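Long-range contacts in SusD-like carbohydrate binding protein (Bacteroides vulgatus, PDB 3LEW), which probably binds carbohydrate at the bacterial outer membrane and so is likely to take part in nutrient capture: residues V100-D105 against R116-Q120; G126-L130 against I208-A212; T36-N42 against G81-L85; C97-L101 against A121-R125. Numbering follows the deposited sequence.

Interaction 1 of 4, residues V100-D105 against R116-Q120; sequences VLDNID and RIKGQ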
loop_
_atom_site.group_PDB
_atom_site.type_symbol
_atom_site.label_atom_id
_atom_site.label_comp_id
_atom_site.label_asym_id
_atom_site.label_seq_id
_atom_site.Cartn_x
_atom_site.Cartn_y
_atom_site.Cartn_z
ATOM N N VAL A 100 -2.707 6.406 -24.398
ATOM C CA VAL A 100 -2.046 7.709 -24.357
ATOM C C VAL A 100 -0.663 7.665 -25.048
ATOM O O VAL A 100 -0.353 8.491 -25.923
ATOM C CB VAL A 100 -1.961 8.241 -22.916
ATOM C CG1 VAL A 100 -0.993 9.439 -22.795
ATOM C CG2 VAL A 100 -3.387 8.564 -22.437
ATOM N N LEU A 101 0.131 6.657 -24.685
ATOM C CA LEU A 101 1.452 6.479 -25.240
ATOM C C LEU A 101 1.402 6.233 -26.744
ATOM O O LEU A 101 2.303 6.676 -27.439
ATOM C CB LEU A 101 2.214 5.367 -24.476
ATOM C CG LEU A 101 2.631 5.750 -23.068
ATOM C CD1 LEU A 101 3.109 4.481 -22.259
ATOM C CD2 LEU A 101 3.692 6.902 -23.075
ATOM N N ASP A 102 0.346 5.595 -27.265
ATOM C CA ASP A 102 0.236 5.326 -28.717
ATOM C C ASP A 102 -0.095 6.585 -29.535
ATOM O O ASP A 102 0.107 6.593 -30.734
ATOM C CB ASP A 102 -0.837 4.269 -29.032
ATOM C CG ASP A 102 -0.449 2.843 -28.587
ATOM O OD1 ASP A 102 0.727 2.567 -28.242
ATOM O OD2 ASP A 102 -1.359 1.983 -28.540
ATOM N N ASN A 103 -0.631 7.615 -28.876
ATOM C CA ASN A 103 -1.182 8.798 -29.509
ATOM C C ASN A 103 -0.483 10.123 -29.108
ATOM O O ASN A 103 -0.653 11.137 -29.793
ATOM C CB ASN A 103 -2.668 8.911 -29.147
ATOM C CG ASN A 103 -3.565 7.940 -29.927
ATOM O OD1 ASN A 103 -4.022 8.262 -31.033
ATOM N ND2 ASN A 103 -3.879 6.788 -29.331
ATOM N N ILE A 104 0.329 10.125 -28.056
ATOM C CA ILE A 104 0.826 11.401 -27.491
ATOM C C ILE A 104 1.797 12.117 -28.436
ATOM O O ILE A 104 1.801 13.346 -28.499
ATOM C CB ILE A 104 1.452 11.225 -26.072
ATOM C CG1 ILE A 104 1.734 12.590 -25.430
ATOM C CG2 ILE A 104 2.691 10.351 -26.097
ATOM C CD1 ILE A 104 0.479 13.447 -25.269
ATOM N N ASP A 105 2.582 11.364 -29.209
ATOM C CA ASP A 105 3.552 12.015 -30.106
ATOM C C ASP A 105 2.877 12.787 -31.221
ATOM O O ASP A 105 3.439 13.735 -31.748
ATOM C CB ASP A 105 4.598 11.025 -30.655
ATOM C CG ASP A 105 5.540 10.518 -29.579
ATOM O OD1 ASP A 105 5.898 11.273 -28.658
ATOM O OD2 ASP A 105 5.930 9.343 -29.631
ATOM N N ARG A 116 5.760 15.786 -20.955
ATOM C CA ARG A 116 5.287 15.647 -19.586
ATOM C C ARG A 116 4.137 14.648 -19.480
ATOM O O ARG A 116 4.127 13.814 -18.555
ATOM C CB ARG A 116 4.892 17.018 -19.049
ATOM C CG ARG A 116 4.468 17.030 -17.606
ATOM C CD ARG A 116 2.960 16.942 -17.466
ATOM N NE ARG A 116 2.273 18.055 -18.103
ATOM C CZ ARG A 116 0.957 18.141 -18.247
ATOM N NH1 ARG A 116 0.150 17.195 -17.775
ATOM N NH2 ARG A 116 0.448 19.208 -18.859
ATOM N N ILE A 117 3.193 14.719 -20.426
ATOM C CA ILE A 117 2.073 13.781 -20.482
ATOM C C ILE A 117 2.555 12.334 -20.760
ATOM O O ILE A 117 2.135 11.373 -20.075
ATOM C CB ILE A 117 1.001 14.212 -21.487
ATOM C CG1 ILE A 117 0.337 15.519 -21.009
ATOM C CG2 ILE A 117 -0.086 13.112 -21.648
ATOM C CD1 ILE A 117 -0.482 16.194 -22.048
ATOM N N LYS A 118 3.485 12.201 -21.704
ATOM C CA LYS A 118 4.106 10.893 -21.965
ATOM C C LYS A 118 4.769 10.342 -20.706
ATOM O O LYS A 118 4.587 9.164 -20.345
ATOM C CB LYS A 118 5.120 11.039 -23.085
ATOM C CG LYS A 118 5.835 9.746 -23.479
ATOM C CD LYS A 118 6.769 9.985 -24.622
ATOM C CE LYS A 118 7.387 8.683 -25.067
ATOM N NZ LYS A 118 8.178 8.826 -26.353
ATOM N N GLY A 119 5.489 11.202 -19.976
ATOM C CA GLY A 119 6.109 10.802 -18.723
ATOM C C GLY A 119 5.120 10.355 -17.659
ATOM O O GLY A 119 5.326 9.368 -16.960
ATOM N N GLN A 120 4.019 11.084 -17.558
ATOM C CA GLN A 120 3.003 10.743 -16.596
ATOM C C GLN A 120 2.332 9.360 -16.909
ATOM O O GLN A 120 2.033 8.578 -15.990
ATOM C CB GLN A 120 1.970 11.860 -16.479
ATOM C CG GLN A 120 2.496 13.111 -15.743
ATOM C CD GLN A 120 1.533 14.265 -15.746
ATOM O OE1 GLN A 120 0.826 14.521 -16.755
ATOM N NE2 GLN A 120 1.540 15.034 -14.637
#
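Apolar contacts make up most of this meeting between the C-terminal end of helix 81-103 and the early part of helix 111-135, the two arms of an antiparallel helical hairpin. I117 lies between two side chains: its CG2 is 3.7 Å from I104 CD1 and 4.0 Å from V100 CG1. K118 contributes the aliphatic part of its fully extended chain. L101 CD2 touches K118 CG at 3.6 Å, and I104 CG2 sits 3.9 Å from K118 CB, so the lysine methylenes close the outer side of the greasy patch. Charge enters at the exposed edge, where D105 OD2 and K118 NZ are 4.0 Å apart, too far for a salt bridge but favourable in sign. R116 points away, joining Q120 on its own helix (NH1 to OE1, 2.9 Å) and forming a salt bridge with E23 of helix 19-35. That helix also supplies A22, which touches I104. This is a hairpin end held by branched aliphatic side chains and the lysine methylenes, with a loose electrostatic attraction at the solvent edge.

Interaction 2 of 4, residues G126-L130 against I208-A212; sequences GFLYL and ILSRA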
loop_
_atom_site.group_PDB
_atom_site.type_symbol
_atom_site.label_atom_id
_atom_site.label_comp_id
_atom_site.label_asym_id
_atom_site.label_seq_id
_atom_site.Cartn_x
_atom_site.Cartn_y
_atom_site.Cartn_z
ATOM N N GLY A 126 4.258 2.231 -14.979
ATOM C CA GLY A 126 5.282 1.649 -14.121
ATOM C C GLY A 126 4.789 1.309 -12.724
ATOM O O GLY A 126 5.142 0.254 -12.137
ATOM N N PHE A 127 3.978 2.197 -12.153
ATOM C CA PHE A 127 3.356 1.963 -10.845
ATOM C C PHE A 127 2.470 0.711 -10.832
ATOM O O PHE A 127 2.481 -0.043 -9.848
ATOM C CB PHE A 127 2.527 3.172 -10.427
ATOM C CG PHE A 127 1.755 2.997 -9.132
ATOM C CD1 PHE A 127 2.395 3.046 -7.902
ATOM C CD2 PHE A 127 0.403 2.828 -9.131
ATOM C CE1 PHE A 127 1.696 2.908 -6.697
ATOM C CE2 PHE A 127 -0.282 2.679 -7.930
ATOM C CZ PHE A 127 0.363 2.746 -6.735
ATOM N N LEU A 128 1.737 0.494 -11.920
ATOM C CA LEU A 128 0.829 -0.642 -12.005
ATOM C C LEU A 128 1.635 -1.933 -12.225
ATOM O O LEU A 128 1.329 -2.977 -11.638
ATOM C CB LEU A 128 -0.260 -0.434 -13.056
ATOM C CG LEU A 128 -1.238 0.709 -12.692
ATOM C CD1 LEU A 128 -2.136 1.063 -13.934
ATOM C CD2 LEU A 128 -2.020 0.392 -11.402
ATOM N N TYR A 129 2.717 -1.876 -12.984
ATOM C CA TYR A 129 3.622 -3.078 -13.063
ATOM C C TYR A 129 4.318 -3.354 -11.715
ATOM O O TYR A 129 4.596 -4.509 -11.371
ATOM C CB TYR A 129 4.607 -3.000 -14.221
ATOM C CG TYR A 129 3.952 -3.295 -15.554
ATOM C CD1 TYR A 129 3.310 -4.503 -15.787
ATOM C CD2 TYR A 129 3.920 -2.330 -16.573
ATOM C CE1 TYR A 129 2.655 -4.769 -16.981
ATOM C CE2 TYR A 129 3.281 -2.596 -17.797
ATOM C CZ TYR A 129 2.616 -3.811 -17.980
ATOM O OH TYR A 129 1.940 -4.098 -19.155
ATOM N N LEU A 130 4.596 -2.306 -10.923
ATOM C CA LEU A 130 5.133 -2.501 -9.571
ATOM C C LEU A 130 4.126 -3.252 -8.688
ATOM O O LEU A 130 4.476 -4.147 -7.917
ATOM C CB LEU A 130 5.514 -1.184 -8.912
ATOM C CG LEU A 130 5.975 -1.211 -7.458
ATOM C CD1 LEU A 130 7.220 -2.103 -7.346
ATOM C CD2 LEU A 130 6.286 0.201 -6.938
ATOM N N ILE A 208 8.261 6.816 -6.435
ATOM C CA ILE A 208 7.831 5.470 -6.896
ATOM C C ILE A 208 9.055 4.650 -7.369
ATOM O O ILE A 208 9.149 3.414 -7.133
ATOM C CB ILE A 208 6.786 5.510 -8.043
ATOM C CG1 ILE A 208 5.575 6.357 -7.663
ATOM C CG2 ILE A 208 6.380 4.038 -8.419
ATOM C CD1 ILE A 208 4.743 6.873 -8.922
ATOM N N LEU A 209 10.009 5.333 -8.016
ATOM C CA LEU A 209 11.282 4.689 -8.405
ATOM C C LEU A 209 12.034 4.133 -7.220
ATOM O O LEU A 209 12.598 3.017 -7.302
ATOM C CB LEU A 209 12.235 5.671 -9.106
ATOM C CG LEU A 209 12.341 5.617 -10.594
ATOM C CD1 LEU A 209 13.261 6.740 -11.047
ATOM C CD2 LEU A 209 12.816 4.240 -11.062
ATOM N N SER A 210 12.079 4.915 -6.137
ATOM C CA SER A 210 12.754 4.509 -4.893
ATOM C C SER A 210 12.148 3.226 -4.363
ATOM O O SER A 210 12.859 2.279 -3.977
ATOM C CB SER A 210 12.590 5.619 -3.817
ATOM O OG SER A 210 13.339 6.749 -4.231
ATOM N N ARG A 211 10.809 3.196 -4.307
ATOM C CA ARG A 211 10.082 2.024 -3.864
ATOM C C ARG A 211 10.357 0.816 -4.788
ATOM O O ARG A 211 10.706 -0.274 -4.350
ATOM C CB ARG A 211 8.575 2.335 -3.846
ATOM C CG ARG A 211 7.750 1.207 -3.266
ATOM C CD ARG A 211 6.251 1.480 -3.408
ATOM N NE ARG A 211 5.794 2.583 -2.554
ATOM C CZ ARG A 211 4.519 3.024 -2.521
ATOM N NH1 ARG A 211 3.590 2.512 -3.322
ATOM N NH2 ARG A 211 4.166 4.022 -1.708
ATOM N N ALA A 212 10.181 1.030 -6.078
ATOM C CA ALA A 212 10.356 -0.055 -7.053
ATOM C C ALA A 212 11.757 -0.655 -7.036
ATOM O O ALA A 212 11.929 -1.889 -7.073
ATOM C CB ALA A 212 9.983 0.442 -8.498
#
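L130 reaches from helix 111-135 across to helix 202-215 and overlaps three of its residues: CD2 lies 4.1 Å from I208 CG2 and 3.8 Å from R211 CD, while CD1 is 3.8 Å from A212 CA and 3.9 Å from A212 CB. The small alanine lets the leucine come close to the backbone, and the CA atoms of L130 and A212 are 6.3 Å apart. One turn earlier, F127 presents the edge of its ring, with CD1 4.1 Å from I208 CG2 and CE1 3.9 Å from R211 NH1. I208 CG2 therefore touches both F127 and L130. Within the TPR-like part of the SusD fold, the short axes run nearly parallel, 27° apart and 10.7 Å at closest approach, a separation filled by these larger side chains. Helix 170-187 borders the contact through Y174 and S177 at L130 and L181 at I208, and the F127 ring meets W256 edge-to-face. R211 NH2 forms a salt bridge with E348 and bonds to L343 O. The contact is largely apolar and its touching residues are buried: R211 gives L130 a methylene and sets NH1 at the edge of the F127 ring, while its charge ties helix 202-215 to helix 346-359.

Interaction 3 of 4, residues T36-N42 against G81-L85; sequences TFNSYAN and GTNTL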
loop_
_atom_site.group_PDB
_atom_site.type_symbol
_atom_site.label_atom_id
_atom_site.label_comp_id
_atom_site.label_asym_id
_atom_site.label_seq_id
_atom_site.Cartn_x
_atom_site.Cartn_y
_atom_site.Cartn_z
ATOM N N THR A 36 -13.252 2.814 -8.473
ATOM C CA THR A 36 -14.148 1.761 -8.934
ATOM C C THR A 36 -14.414 0.718 -7.835
ATOM O O THR A 36 -13.504 0.070 -7.363
ATOM C CB THR A 36 -13.538 1.071 -10.184
ATOM O OG1 THR A 36 -13.343 2.091 -11.177
ATOM C CG2 THR A 36 -14.455 -0.035 -10.713
ATOM N N PHE A 37 -15.691 0.536 -7.498
ATOM C CA PHE A 37 -16.075 -0.526 -6.582
ATOM C C PHE A 37 -16.087 -1.896 -7.254
ATOM O O PHE A 37 -16.522 -2.020 -8.410
ATOM C CB PHE A 37 -17.490 -0.292 -6.060
ATOM C CG PHE A 37 -17.621 0.784 -4.991
ATOM C CD1 PHE A 37 -17.159 0.577 -3.691
ATOM C CD2 PHE A 37 -18.265 1.991 -5.270
ATOM C CE1 PHE A 37 -17.342 1.564 -2.700
ATOM C CE2 PHE A 37 -18.443 2.936 -4.253
ATOM C CZ PHE A 37 -17.964 2.701 -2.980
ATOM N N ASN A 38 -15.717 -2.938 -6.496
ATOM C CA ASN A 38 -16.236 -4.299 -6.795
ATOM C C ASN A 38 -17.042 -4.801 -5.572
ATOM O O ASN A 38 -16.531 -5.520 -4.694
ATOM C CB ASN A 38 -15.119 -5.265 -7.230
ATOM C CG ASN A 38 -15.659 -6.613 -7.632
ATOM O OD1 ASN A 38 -16.858 -6.738 -7.965
ATOM N ND2 ASN A 38 -14.814 -7.641 -7.594
ATOM N N SER A 39 -18.299 -4.358 -5.512
ATOM C CA SER A 39 -19.095 -4.361 -4.271
ATOM C C SER A 39 -18.528 -3.336 -3.325
ATOM O O SER A 39 -17.384 -2.907 -3.443
ATOM C CB SER A 39 -19.190 -5.741 -3.592
ATOM O OG SER A 39 -18.124 -6.048 -2.686
ATOM N N TYR A 40 -19.316 -2.976 -2.327
ATOM C CA TYR A 40 -18.846 -2.101 -1.283
ATOM C C TYR A 40 -17.631 -2.604 -0.499
ATOM O O TYR A 40 -16.937 -1.794 0.118
ATOM C CB TYR A 40 -19.961 -1.774 -0.304
ATOM C CG TYR A 40 -20.974 -0.760 -0.820
ATOM C CD1 TYR A 40 -20.615 0.552 -1.022
ATOM C CD2 TYR A 40 -22.296 -1.123 -1.089
ATOM C CE1 TYR A 40 -21.510 1.487 -1.498
ATOM C CE2 TYR A 40 -23.217 -0.171 -1.555
ATOM C CZ TYR A 40 -22.806 1.129 -1.753
ATOM O OH TYR A 40 -23.654 2.123 -2.201
ATOM N N ALA A 41 -17.359 -3.915 -0.537
ATOM C CA ALA A 41 -16.180 -4.490 0.135
ATOM C C ALA A 41 -14.862 -4.048 -0.487
ATOM O O ALA A 41 -13.828 -4.178 0.134
ATOM C CB ALA A 41 -16.262 -6.073 0.140
ATOM N N ASN A 42 -14.896 -3.586 -1.748
ATOM C CA ASN A 42 -13.677 -3.236 -2.482
ATOM C C ASN A 42 -13.730 -1.863 -3.143
ATOM O O ASN A 42 -14.037 -1.754 -4.346
ATOM C CB ASN A 42 -13.426 -4.296 -3.566
ATOM C CG ASN A 42 -13.169 -5.672 -2.941
ATOM O OD1 ASN A 42 -12.130 -5.853 -2.316
ATOM N ND2 ASN A 42 -14.108 -6.616 -3.102
ATOM N N GLY A 81 -13.402 -11.178 -4.563
ATOM C CA GLY A 81 -13.615 -9.926 -5.294
ATOM C C GLY A 81 -12.414 -8.968 -5.296
ATOM O O GLY A 81 -12.247 -8.200 -6.257
ATOM N N THR A 82 -11.614 -8.975 -4.221
ATOM C CA THR A 82 -10.419 -8.134 -4.103
ATOM C C THR A 82 -9.389 -8.577 -5.154
ATOM O O THR A 82 -8.856 -7.749 -5.921
ATOM C CB THR A 82 -9.804 -8.128 -2.717
ATOM O OG1 THR A 82 -10.839 -8.012 -1.727
ATOM C CG2 THR A 82 -8.832 -6.962 -2.576
ATOM N N ASN A 83 -9.208 -9.894 -5.243
ATOM C CA ASN A 83 -8.317 -10.460 -6.245
ATOM C C ASN A 83 -8.759 -10.138 -7.647
ATOM O O ASN A 83 -7.941 -9.769 -8.492
ATOM C CB ASN A 83 -8.168 -11.949 -5.999
ATOM C CG ASN A 83 -7.008 -12.553 -6.745
ATOM O OD1 ASN A 83 -5.822 -12.349 -6.396
ATOM N ND2 ASN A 83 -7.328 -13.264 -7.813
ATOM N N THR A 84 -10.042 -10.274 -7.930
ATOM C CA THR A 84 -10.587 -9.906 -9.213
ATOM C C THR A 84 -10.394 -8.437 -9.549
ATOM O O THR A 84 -9.939 -8.102 -10.648
ATOM C CB THR A 84 -12.101 -10.314 -9.287
ATOM O OG1 THR A 84 -12.174 -11.746 -9.228
ATOM C CG2 THR A 84 -12.807 -9.824 -10.553
ATOM N N LEU A 85 -10.721 -7.548 -8.611
ATOM C CA LEU A 85 -10.593 -6.141 -8.884
ATOM C C LEU A 85 -9.147 -5.736 -9.159
ATOM O O LEU A 85 -8.890 -4.880 -10.020
ATOM C CB LEU A 85 -11.090 -5.335 -7.682
ATOM C CG LEU A 85 -11.095 -3.821 -7.891
ATOM C CD1 LEU A 85 -11.998 -3.379 -9.100
ATOM C CD2 LEU A 85 -11.528 -3.104 -6.594
HETATM O O HOH W 1 -13.850 -8.768 -0.961
#
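The loop after helix 19-35, with a type I turn from S39 to N42, docks on the first turn of helix 81-103 through N38 and N42. N38 ND2 donates to G81 O at 2.9 Å, and T82 OG1 donates to N42 OD1 at 2.6 Å. A water joins the latter pair again, accepting from N42 ND2 at 3.0 Å and donating to T82 OG1 at 3.2 Å. The loop is internally braced: N38 N bonds to N42 O (3.0 Å), and S39 OG accepts from A41 N (3.1 Å) in an ST turn. G81 suits this spot, since a CB there would sit tight against both asparagine amides. Beside these polar bonds, L85 packs its CD2 3.6 Å from N42 O and 3.8 Å from both N42 CB and T36 O. The N38 side chain is about 4 Å from a bound pentaethylene glycol, probably from the crystallisation liquor. Helix 46-54 flanks the contact, with A47 against N42 and A51 against T82, while H70 of helix 68-71 also bonds to T82 OG1.

Interaction 4 of 4, residues C97-L101 against A121-R125; sequences CNGVL and ALALR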
loop_
_atom_site.group_PDB
_atom_site.type_symbol
_atom_site.label_atom_id
_atom_site.label_comp_id
_atom_site.label_asym_id
_atom_site.label_seq_id
_atom_site.Cartn_x
_atom_site.Cartn_y
_atom_site.Cartn_z
ATOM N N CYS A 97 -3.008 4.004 -20.141
ATOM C CA CYS A 97 -1.652 4.512 -20.299
ATOM C C CYS A 97 -1.127 4.188 -21.710
ATOM O O CYS A 97 -0.570 5.066 -22.361
ATOM C CB CYS A 97 -0.681 3.933 -19.290
ATOM S SG CYS A 97 -1.088 4.347 -17.588
ATOM N N ASN A 98 -1.322 2.951 -22.181
ATOM C CA ASN A 98 -0.837 2.576 -23.507
ATOM C C ASN A 98 -1.563 3.336 -24.624
ATOM O O ASN A 98 -0.961 3.672 -25.647
ATOM C CB ASN A 98 -0.934 1.065 -23.726
ATOM C CG ASN A 98 0.074 0.294 -22.878
ATOM O OD1 ASN A 98 1.077 0.864 -22.481
ATOM N ND2 ASN A 98 -0.186 -1.018 -22.616
ATOM N N GLY A 99 -2.855 3.598 -24.453
ATOM C CA GLY A 99 -3.585 4.399 -25.464
ATOM C C GLY A 99 -3.024 5.814 -25.542
ATOM O O GLY A 99 -2.830 6.352 -26.634
ATOM N N VAL A 100 -2.707 6.406 -24.398
ATOM C CA VAL A 100 -2.046 7.709 -24.357
ATOM C C VAL A 100 -0.663 7.665 -25.048
ATOM O O VAL A 100 -0.353 8.491 -25.923
ATOM C CB VAL A 100 -1.961 8.241 -22.916
ATOM C CG1 VAL A 100 -0.993 9.439 -22.795
ATOM C CG2 VAL A 100 -3.387 8.564 -22.437
ATOM N N LEU A 101 0.131 6.657 -24.685
ATOM C CA LEU A 101 1.452 6.479 -25.240
ATOM C C LEU A 101 1.402 6.233 -26.744
ATOM O O LEU A 101 2.303 6.676 -27.439
ATOM C CB LEU A 101 2.214 5.367 -24.476
ATOM C CG LEU A 101 2.631 5.750 -23.068
ATOM C CD1 LEU A 101 3.109 4.481 -22.259
ATOM C CD2 LEU A 101 3.692 6.902 -23.075
ATOM N N ALA A 121 2.091 9.098 -18.185
ATOM C CA ALA A 121 1.552 7.818 -18.647
ATOM C C ALA A 121 2.505 6.670 -18.361
ATOM O O ALA A 121 2.096 5.632 -17.858
ATOM C CB ALA A 121 1.180 7.891 -20.145
ATOM N N LEU A 122 3.791 6.889 -18.599
ATOM C CA LEU A 122 4.814 5.875 -18.280
ATOM C C LEU A 122 4.938 5.626 -16.791
ATOM O O LEU A 122 5.104 4.480 -16.372
ATOM C CB LEU A 122 6.184 6.308 -18.859
ATOM C CG LEU A 122 6.381 6.162 -20.385
ATOM C CD1 LEU A 122 7.626 6.985 -20.888
ATOM C CD2 LEU A 122 6.507 4.658 -20.802
ATOM N N ALA A 123 4.870 6.691 -15.978
ATOM C CA ALA A 123 5.014 6.575 -14.518
ATOM C C ALA A 123 3.834 5.794 -13.932
ATOM O O ALA A 123 4.039 4.890 -13.120
ATOM C CB ALA A 123 5.169 7.985 -13.861
ATOM N N LEU A 124 2.613 6.101 -14.386
ATOM C CA LEU A 124 1.421 5.361 -13.930
ATOM C C LEU A 124 1.514 3.906 -14.371
ATOM O O LEU A 124 1.217 2.994 -13.592
ATOM C CB LEU A 124 0.128 6.005 -14.421
ATOM C CG LEU A 124 -1.216 5.377 -13.938
ATOM C CD1 LEU A 124 -1.300 5.258 -12.427
ATOM C CD2 LEU A 124 -2.380 6.186 -14.471
ATOM N N ARG A 125 1.926 3.690 -15.611
ATOM C CA ARG A 125 2.084 2.313 -16.086
ATOM C C ARG A 125 3.124 1.573 -15.234
ATOM O O ARG A 125 2.914 0.410 -14.789
ATOM C CB ARG A 125 2.441 2.272 -17.553
ATOM C CG ARG A 125 2.394 0.867 -18.123
ATOM C CD ARG A 125 2.707 0.844 -19.616
ATOM N NE ARG A 125 4.140 0.970 -19.913
ATOM C CZ ARG A 125 4.650 1.086 -21.154
ATOM N NH1 ARG A 125 3.865 1.169 -22.215
ATOM N NH2 ARG A 125 5.951 1.167 -21.341
#
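C97, L101 and A121 are the centre of this helix pair, with R125 close behind. C97 and A121 bring the backbones nearest, their CA atoms 4.9 Å apart, which small side chains on both sides permit. C97 SG lies 3.4 Å from A121 O and 3.8 Å from L124 CB, and C97 CB is 3.9 Å from R125 CB. A121 CB is received by the next turn of the partner, 3.8 Å from V100 CG1 and 3.9 Å from L101 CG. L101 then spreads outward: its CD1 is 3.7 Å from L122 CD2 and 3.4 Å from R125 NH1, lying over a face of the guanidinium. At the edge of that same group R125 NH1 donates to N98 OD1, 2.8 Å away, a polar bond laid alongside the apolar seam. The short axes run antiparallel at 155° and pass within 9.3 Å, as befits consecutive helices folded back on each other in the TPR-like helical scaffold of SusD proteins. Helix 19-35 packs on one side of the pair through V25, L26 and W30; helix 170-187 meets the 121-125 segment, where L122 touches E183 and L187, and D180 forms a salt bridge with R125.

Helix 111-135 strings three of the contacts together. Interactions 1 and 4 are successive turns of one antiparallel hairpin with helix 81-103, their centres about 6 Å apart and V100 and L101 common to both. From G126 on, the same helix meets helix 202-215 in interaction 2, centred about 13 Å from interaction 4 and nearer the centre of the molecule, while L128 and Y129 stay against helix 81-103. Interaction 3 belongs to the opposite, N-terminal end of helix 81-103, with its centre about 29 Å from that of interaction 1 and 22 Å from that of interaction 2. It is there, beside N38, that the pentaethylene glycol is bound; whether this marks a carbohydrate site is not established.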